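Local coordinates for glycoside hydrolase 15-related protein (Kribbella flavida, PDB 5Z3E) that hydrolyses the alpha-1,6-glucosidic linkage of isomaltose from its non-reducing end, releasing beta-D-glucose and D-glucose inside the cell, at residues A[150-160]-A[174-185]. The protein carries 1 engineered substitution. Residues are numbered along the deposited sequence; the frame is centred on the assembly and turned at random. Where two conformers were deposited one is given.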
ATOM      1  N   THR A 150      -6.881   9.063  -0.219  1.00  7.17           N
ATOM      2  CA  THR A 150      -7.880   8.091  -0.651  1.00  7.40           C
ATOM      3  C   THR A 150      -7.300   6.717  -0.965  1.00  7.25           C
ATOM      4  O   THR A 150      -8.062   5.778  -1.192  1.00  8.34           O
ATOM      5  CB  THR A 150      -8.632   8.634  -1.851  1.00  7.83           C
ATOM      6  OG1 THR A 150      -7.656   9.036  -2.797  1.00  7.77           O
ATOM      7  CG2 THR A 150      -9.563   9.788  -1.447  1.00  9.88           C
ATOM      8  N   ASP A 151      -5.975   6.578  -1.007  1.00  7.25           N
ATOM      9  CA  ASP A 151      -5.376   5.317  -1.456  1.00  7.86           C
ATOM     10  C   ASP A 151      -5.768   4.130  -0.605  1.00  7.47           C
ATOM     11  O   ASP A 151      -5.958   3.023  -1.125  1.00  7.77           O
ATOM     12  CB  ASP A 151      -3.843   5.413  -1.527  1.00  8.46           C
ATOM     13  CG  ASP A 151      -3.204   5.689  -0.208  1.00  8.63           C
ATOM     14  OD1 ASP A 151      -3.416   6.805   0.312  1.00  9.11           O
ATOM     15  OD2 ASP A 151      -2.532   4.783   0.327  1.00 10.88           O
ATOM     16  N   GLY A 152      -5.850   4.316   0.709  1.00  7.47           N
ATOM     17  CA  GLY A 152      -6.030   3.181   1.592  1.00  7.78           C
ATOM     18  C   GLY A 152      -7.344   2.461   1.377  1.00  6.89           C
ATOM     19  O   GLY A 152      -7.438   1.245   1.523  1.00  7.19           O
ATOM     20  N   TYR A 153      -8.390   3.207   1.026  1.00  7.14           N
ATOM     21  CA  TYR A 153      -9.679   2.606   0.759  1.00  7.51           C
ATOM     22  C   TYR A 153      -9.627   1.731  -0.487  1.00  7.19           C
ATOM     23  O   TYR A 153     -10.244   0.667  -0.533  1.00  7.70           O
ATOM     24  CB  TYR A 153     -10.766   3.718   0.646  1.00  8.08           C
ATOM     25  CG  TYR A 153     -10.878   4.490   1.950  1.00  8.19           C
ATOM     26  CD1 TYR A 153     -11.553   3.952   3.040  1.00  9.47           C
ATOM     27  CD2 TYR A 153     -10.274   5.711   2.144  1.00  8.64           C
ATOM     28  CE1 TYR A 153     -11.568   4.589   4.265  1.00  9.51           C
ATOM     29  CE2 TYR A 153     -10.274   6.348   3.359  1.00  9.13           C
ATOM     30  CZ  TYR A 153     -10.906   5.773   4.451  1.00  8.83           C
ATOM     31  OH  TYR A 153     -10.918   6.316   5.706  1.00  9.54           O
ATOM     32  N   GLY A 154      -8.891   2.176  -1.512  1.00  7.06           N
ATOM     33  CA  GLY A 154      -8.702   1.352  -2.699  1.00  7.36           C
ATOM     34  C   GLY A 154      -7.904   0.098  -2.397  1.00  6.53           C
ATOM     35  O   GLY A 154      -8.231  -1.001  -2.862  1.00  7.17           O
ATOM     36  N   MET A 155      -6.829   0.241  -1.621  0.65  6.50           N
ATOM     37  CA  MET A 155      -6.036  -0.913  -1.241  0.65  6.54           C
ATOM     38  C   MET A 155      -6.867  -1.917  -0.480  0.65  6.27           C
ATOM     39  O   MET A 155      -6.721  -3.127  -0.681  0.65  6.63           O
ATOM     40  CB  MET A 155      -4.822  -0.494  -0.430  0.65  6.98           C
ATOM     41  CG  MET A 155      -3.922   0.455  -1.174  0.65  6.93           C
ATOM     42  SD  MET A 155      -2.311   0.478  -0.423  0.65  7.91           S
ATOM     43  CE  MET A 155      -1.524   1.825  -1.290  0.65  7.59           C
ATOM     44  N   TRP A 156      -7.739  -1.456   0.420  1.00  6.42           N
ATOM     45  CA  TRP A 156      -8.502  -2.411   1.205  1.00  6.43           C
ATOM     46  C   TRP A 156      -9.411  -3.241   0.305  1.00  6.31           C
ATOM     47  O   TRP A 156      -9.504  -4.461   0.450  1.00  6.50           O
ATOM     48  CB  TRP A 156      -9.318  -1.739   2.307  1.00  6.63           C
ATOM     49  CG  TRP A 156     -10.040  -2.801   3.092  1.00  6.43           C
ATOM     50  CD1 TRP A 156      -9.459  -3.808   3.780  1.00  6.84           C
ATOM     51  CD2 TRP A 156     -11.447  -3.057   3.141  1.00  6.54           C
ATOM     52  NE1 TRP A 156     -10.390  -4.660   4.291  1.00  7.07           N
ATOM     53  CE2 TRP A 156     -11.625  -4.232   3.903  1.00  6.86           C
ATOM     54  CE3 TRP A 156     -12.579  -2.406   2.627  1.00  7.46           C
ATOM     55  CZ2 TRP A 156     -12.894  -4.746   4.196  1.00  7.55           C
ATOM     56  CZ3 TRP A 156     -13.823  -2.933   2.919  1.00  8.66           C
ATOM     57  CH2 TRP A 156     -13.970  -4.089   3.697  1.00  8.28           C
ATOM     58  N   LEU A 157     -10.098  -2.592  -0.647  1.00  6.27           N
ATOM     59  CA  LEU A 157     -10.938  -3.337  -1.574  1.00  6.23           C
ATOM     60  C   LEU A 157     -10.135  -4.408  -2.299  1.00  6.19           C
ATOM     61  O   LEU A 157     -10.566  -5.562  -2.425  1.00  6.81           O
ATOM     62  CB  LEU A 157     -11.570  -2.390  -2.580  1.00  6.41           C
ATOM     63  CG  LEU A 157     -12.644  -1.457  -2.020  1.00  6.81           C
ATOM     64  CD1 LEU A 157     -13.154  -0.572  -3.150  1.00  8.03           C
ATOM     65  CD2 LEU A 157     -13.801  -2.212  -1.379  1.00  7.27           C
ATOM     66  N   TRP A 158      -8.968  -4.037  -2.830  1.00  6.21           N
ATOM     67  CA  TRP A 158      -8.104  -5.018  -3.468  1.00  6.50           C
ATOM     68  C   TRP A 158      -7.769  -6.158  -2.521  1.00  6.31           C
ATOM     69  O   TRP A 158      -7.845  -7.344  -2.874  1.00  6.93           O
ATOM     70  CB  TRP A 158      -6.826  -4.325  -3.989  1.00  7.13           C
ATOM     71  CG  TRP A 158      -5.688  -5.260  -4.242  1.00  7.52           C
ATOM     72  CD1 TRP A 158      -5.527  -6.128  -5.284  1.00  8.98           C
ATOM     73  CD2 TRP A 158      -4.571  -5.493  -3.357  1.00  7.87           C
ATOM     74  NE1 TRP A 158      -4.377  -6.865  -5.103  1.00  9.10           N
ATOM     75  CE2 TRP A 158      -3.782  -6.492  -3.937  1.00  8.58           C
ATOM     76  CE3 TRP A 158      -4.149  -4.917  -2.162  1.00  8.32           C
ATOM     77  CZ2 TRP A 158      -2.588  -6.949  -3.336  1.00  9.48           C
ATOM     78  CZ3 TRP A 158      -2.979  -5.346  -1.571  1.00  9.30           C
ATOM     79  CH2 TRP A 158      -2.216  -6.348  -2.172  1.00  9.62           C
ATOM     80  N   SER A 159      -7.378  -5.824  -1.301  1.00  6.37           N
ATOM     81  CA  SER A 159      -6.930  -6.817  -0.337  0.76  6.55           C
ATOM     82  C   SER A 159      -8.035  -7.804   0.031  1.00  6.42           C
ATOM     83  O   SER A 159      -7.816  -9.023   0.066  1.00  6.98           O
ATOM     84  CB  SER A 159      -6.383  -6.110   0.894  0.76  6.94           C
ATOM     85  OG  SER A 159      -6.081  -6.985   1.938  0.76  7.30           O
ATOM     86  N   VAL A 160      -9.213  -7.299   0.356  1.00  6.45           N
ATOM     87  CA  VAL A 160     -10.274  -8.184   0.833  1.00  6.59           C
ATOM     88  C   VAL A 160     -10.763  -9.092  -0.287  1.00  6.41           C
ATOM     89  O   VAL A 160     -11.005 -10.279  -0.065  1.00  7.10           O
ATOM     90  CB  VAL A 160     -11.406  -7.383   1.539  1.00  6.74           C
ATOM     91  CG1 VAL A 160     -12.238  -6.535   0.594  1.00  7.00           C
ATOM     92  CG2 VAL A 160     -12.289  -8.328   2.331  1.00  7.45           C
ATOM     93  N   TRP A 174     -18.120  -9.185   4.564  1.00  6.14           N
ATOM     94  CA  TRP A 174     -17.520  -7.849   4.590  1.00  6.09           C
ATOM     95  C   TRP A 174     -18.206  -6.881   3.627  1.00  6.14           C
ATOM     96  O   TRP A 174     -17.741  -5.761   3.433  1.00  6.54           O
ATOM     97  CB  TRP A 174     -16.023  -7.949   4.260  1.00  6.72           C
ATOM     98  CG  TRP A 174     -15.276  -8.820   5.227  1.00  6.47           C
ATOM     99  CD1 TRP A 174     -15.128  -8.612   6.562  1.00  6.84           C
ATOM    100  CD2 TRP A 174     -14.556 -10.035   4.942  1.00  6.68           C
ATOM    101  NE1 TRP A 174     -14.370  -9.605   7.130  1.00  6.92           N
ATOM    102  CE2 TRP A 174     -14.012 -10.487   6.150  1.00  6.69           C
ATOM    103  CE3 TRP A 174     -14.333 -10.792   3.787  1.00  8.12           C
ATOM    104  CZ2 TRP A 174     -13.226 -11.647   6.225  1.00  8.08           C
ATOM    105  CZ3 TRP A 174     -13.586 -11.940   3.884  1.00  9.14           C
ATOM    106  CH2 TRP A 174     -13.035 -12.353   5.084  1.00  9.15           C
ATOM    107  N   ARG A 175     -19.319  -7.294   3.025  1.00  6.53           N
ATOM    108  CA  ARG A 175     -19.924  -6.555   1.926  1.00  6.42           C
ATOM    109  C   ARG A 175     -20.399  -5.166   2.318  1.00  6.25           C
ATOM    110  O   ARG A 175     -20.242  -4.225   1.526  1.00  6.47           O
ATOM    111  CB  ARG A 175     -21.067  -7.378   1.326  1.00  6.70           C
ATOM    112  CG  ARG A 175     -21.956  -6.628   0.344  1.00  7.38           C
ATOM    113  CD  ARG A 175     -21.232  -6.236  -0.945  1.00  7.48           C
ATOM    114  NE  ARG A 175     -22.176  -5.580  -1.857  1.00  8.31           N
ATOM    115  CZ  ARG A 175     -23.085  -6.214  -2.587  1.00  8.84           C
ATOM    116  NH1 ARG A 175     -23.050  -7.533  -2.716  1.00  9.37           N
ATOM    117  NH2 ARG A 175     -24.013  -5.516  -3.230  1.00 10.50           N
ATOM    118  N   ALA A 176     -21.034  -5.005   3.482  1.00  6.46           N
ATOM    119  CA  ALA A 176     -21.566  -3.687   3.799  1.00  6.77           C
ATOM    120  C   ALA A 176     -20.436  -2.674   3.960  1.00  6.45           C
ATOM    121  O   ALA A 176     -20.602  -1.498   3.622  1.00  7.05           O
ATOM    122  CB  ALA A 176     -22.494  -3.742   4.984  1.00  7.46           C
ATOM    123  N   GLY A 177     -19.271  -3.106   4.442  1.00  6.53           N
ATOM    124  CA  GLY A 177     -18.109  -2.229   4.492  1.00  6.74           C
ATOM    125  C   GLY A 177     -17.527  -1.945   3.099  1.00  6.25           C
ATOM    126  O   GLY A 177     -17.182  -0.807   2.792  1.00  6.62           O
ATOM    127  N   ILE A 178     -17.479  -2.985   2.269  1.00  6.15           N
ATOM    128  CA  ILE A 178     -17.127  -2.797   0.860  1.00  6.17           C
ATOM    129  C   ILE A 178     -18.008  -1.730   0.223  1.00  6.13           C
ATOM    130  O   ILE A 178     -17.505  -0.866  -0.506  1.00  6.62           O
ATOM    131  CB  ILE A 178     -17.210  -4.152   0.114  1.00  6.40           C
ATOM    132  CG1 ILE A 178     -16.043  -5.061   0.545  1.00  7.15           C
ATOM    133  CG2 ILE A 178     -17.255  -3.944  -1.389  1.00  6.99           C
ATOM    134  CD1 ILE A 178     -16.175  -6.500   0.099  1.00  7.98           C
ATOM    135  N   ASP A 179     -19.315  -1.776   0.472  1.00  6.17           N
ATOM    136  CA  ASP A 179     -20.227  -0.822  -0.138  1.00  6.47           C
ATOM    137  C   ASP A 179     -19.881   0.607   0.254  1.00  6.29           C
ATOM    138  O   ASP A 179     -19.975   1.523  -0.583  1.00  6.97           O
ATOM    139  CB  ASP A 179     -21.668  -1.120   0.271  1.00  6.85           C
ATOM    140  CG  ASP A 179     -22.283  -2.345  -0.392  1.00  7.17           C
ATOM    141  OD1 ASP A 179     -21.760  -2.823  -1.412  1.00  7.73           O
ATOM    142  OD2 ASP A 179     -23.355  -2.793   0.109  1.00  8.75           O
ATOM    143  N   VAL A 180     -19.526   0.840   1.517  1.00  6.52           N
ATOM    144  CA  VAL A 180     -19.136   2.177   1.950  1.00  6.68           C
ATOM    145  C   VAL A 180     -17.895   2.645   1.177  1.00  6.37           C
ATOM    146  O   VAL A 180     -17.844   3.766   0.663  1.00  7.04           O
ATOM    147  CB  VAL A 180     -18.890   2.231   3.473  1.00  6.82           C
ATOM    148  CG1 VAL A 180     -18.352   3.574   3.898  1.00  7.94           C
ATOM    149  CG2 VAL A 180     -20.162   1.923   4.229  1.00  7.30           C
ATOM    150  N   ALA A 181     -16.874   1.781   1.114  1.00  6.48           N
ATOM    151  CA  ALA A 181     -15.645   2.146   0.422  1.00  6.57           C
ATOM    152  C   ALA A 181     -15.877   2.409  -1.058  1.00  6.12           C
ATOM    153  O   ALA A 181     -15.311   3.362  -1.616  1.00  6.59           O
ATOM    154  CB  ALA A 181     -14.601   1.057   0.620  1.00  7.10           C
ATOM    155  N   VAL A 182     -16.671   1.564  -1.712  1.00  6.31           N
ATOM    156  CA  VAL A 182     -16.950   1.761  -3.124  1.00  6.22           C
ATOM    157  C   VAL A 182     -17.670   3.076  -3.348  1.00  6.32           C
ATOM    158  O   VAL A 182     -17.296   3.865  -4.219  1.00  6.80           O
ATOM    159  CB  VAL A 182     -17.752   0.588  -3.729  1.00  6.66           C
ATOM    160  CG1 VAL A 182     -18.233   0.937  -5.119  1.00  7.54           C
ATOM    161  CG2 VAL A 182     -16.925  -0.682  -3.762  1.00  6.97           C
ATOM    162  N   ASP A 183     -18.730   3.334  -2.587  1.00  6.67           N
ATOM    163  CA  ASP A 183     -19.476   4.577  -2.781  1.00  7.37           C
ATOM    164  C   ASP A 183     -18.559   5.787  -2.605  1.00  6.99           C
ATOM    165  O   ASP A 183     -18.656   6.768  -3.343  1.00  7.76           O
ATOM    166  CB  ASP A 183     -20.648   4.657  -1.807  1.00  7.97           C
ATOM    167  CG  ASP A 183     -21.828   3.764  -2.176  1.00  9.10           C
ATOM    168  OD1 ASP A 183     -21.931   3.308  -3.327  1.00 10.53           O
ATOM    169  OD2 ASP A 183     -22.701   3.611  -1.283  1.00 11.06           O
ATOM    170  N   TYR A 184     -17.698   5.741  -1.594  1.00  6.85           N
ATOM    171  CA  TYR A 184     -16.769   6.835  -1.327  1.00  6.83           C
ATOM    172  C   TYR A 184     -15.816   7.036  -2.508  1.00  6.69           C
ATOM    173  O   TYR A 184     -15.625   8.170  -2.973  1.00  7.40           O
ATOM    174  CB  TYR A 184     -16.020   6.502  -0.044  1.00  7.13           C
ATOM    175  CG  TYR A 184     -15.084   7.579   0.457  1.00  7.10           C
ATOM    176  CD1 TYR A 184     -15.557   8.785   0.936  1.00  7.50           C
ATOM    177  CD2 TYR A 184     -13.710   7.372   0.511  1.00  7.91           C
ATOM    178  CE1 TYR A 184     -14.709   9.749   1.449  1.00  7.49           C
ATOM    179  CE2 TYR A 184     -12.851   8.315   1.035  1.00  8.04           C
ATOM    180  CZ  TYR A 184     -13.350   9.501   1.519  1.00  7.67           C
ATOM    181  OH  TYR A 184     -12.577  10.463   2.097  1.00  8.36           O
ATOM    182  N   LEU A 185     -15.205   5.958  -2.988  1.00  6.56           N
ATOM    183  CA  LEU A 185     -14.249   6.081  -4.070  1.00  6.54           C
ATOM    184  C   LEU A 185     -14.870   6.486  -5.384  1.00  6.65           C
ATOM    185  O   LEU A 185     -14.268   7.244  -6.145  1.00  7.36           O
ATOM    186  CB  LEU A 185     -13.460   4.787  -4.225  1.00  6.83           C
ATOM    187  CG  LEU A 185     -12.517   4.462  -3.073  1.00  7.42           C
ATOM    188  CD1 LEU A 185     -11.900   3.106  -3.273  1.00  9.16           C
ATOM    189  CD2 LEU A 185     -11.467   5.543  -2.907  1.00  8.19           C
TER
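L157 has CG opposite its carbonyl carbon (chi1 -70°) and an extended chi2, which carries both methyls onto helix 175-185. There it is a knob in a hole formed by I178, A181, V182 and L185. CD1 lies 3.8 Å from V182 CG2 and meets L185 CD1 tip to tip. CD2 rests against I178 CG2 and A181 CB. With an alanine at L157 the hole would probably be left unfilled, and the I178 and L185 side chains would lose the methyls that hold them.

W156 turns the other way, with CG anti to the backbone N. Its six-membered ring thus meets the start of the partner helix edge-on. CZ3 is 3.7 Å from I178 N, which lies in the ring plane. G177 has no side chain, and the ring edge packs directly on its backbone. The I178 side chain crosses that of W156 at about a right angle, with CG1 3.9 Å from W156 CZ3. V160 closes this end: CG1 meets I178 CD1, and CG2 is 3.5 Å from W174 CE3.

At the opposite end Y184 turns its edge to the face of Y153. This is a T-shaped pair, with centroids 5.2 Å apart and planes at 70°. The two hydroxyls are hydrogen-bonded beyond the pair, Y153 to P131 O and Y184 to L130 N. L185 CD1 packs 3.6 Å from G154 N, close to the helix backbone.

The contact is buried, apolar packing between successive helices of the (alpha/alpha)6-barrel fold characteristic of glycoside hydrolase family 15. Segments 151-160 and 175-185 run roughly antiparallel, at 138°, with axes 9.8 Å apart at closest approach. Helix 90-105 touches Y153 and W156, and W156 NE1 is hydrogen-bonded to ND1 of its H97. Helix 74-87 also reaches Y153 and W156, while helix 206-220 packs on T150.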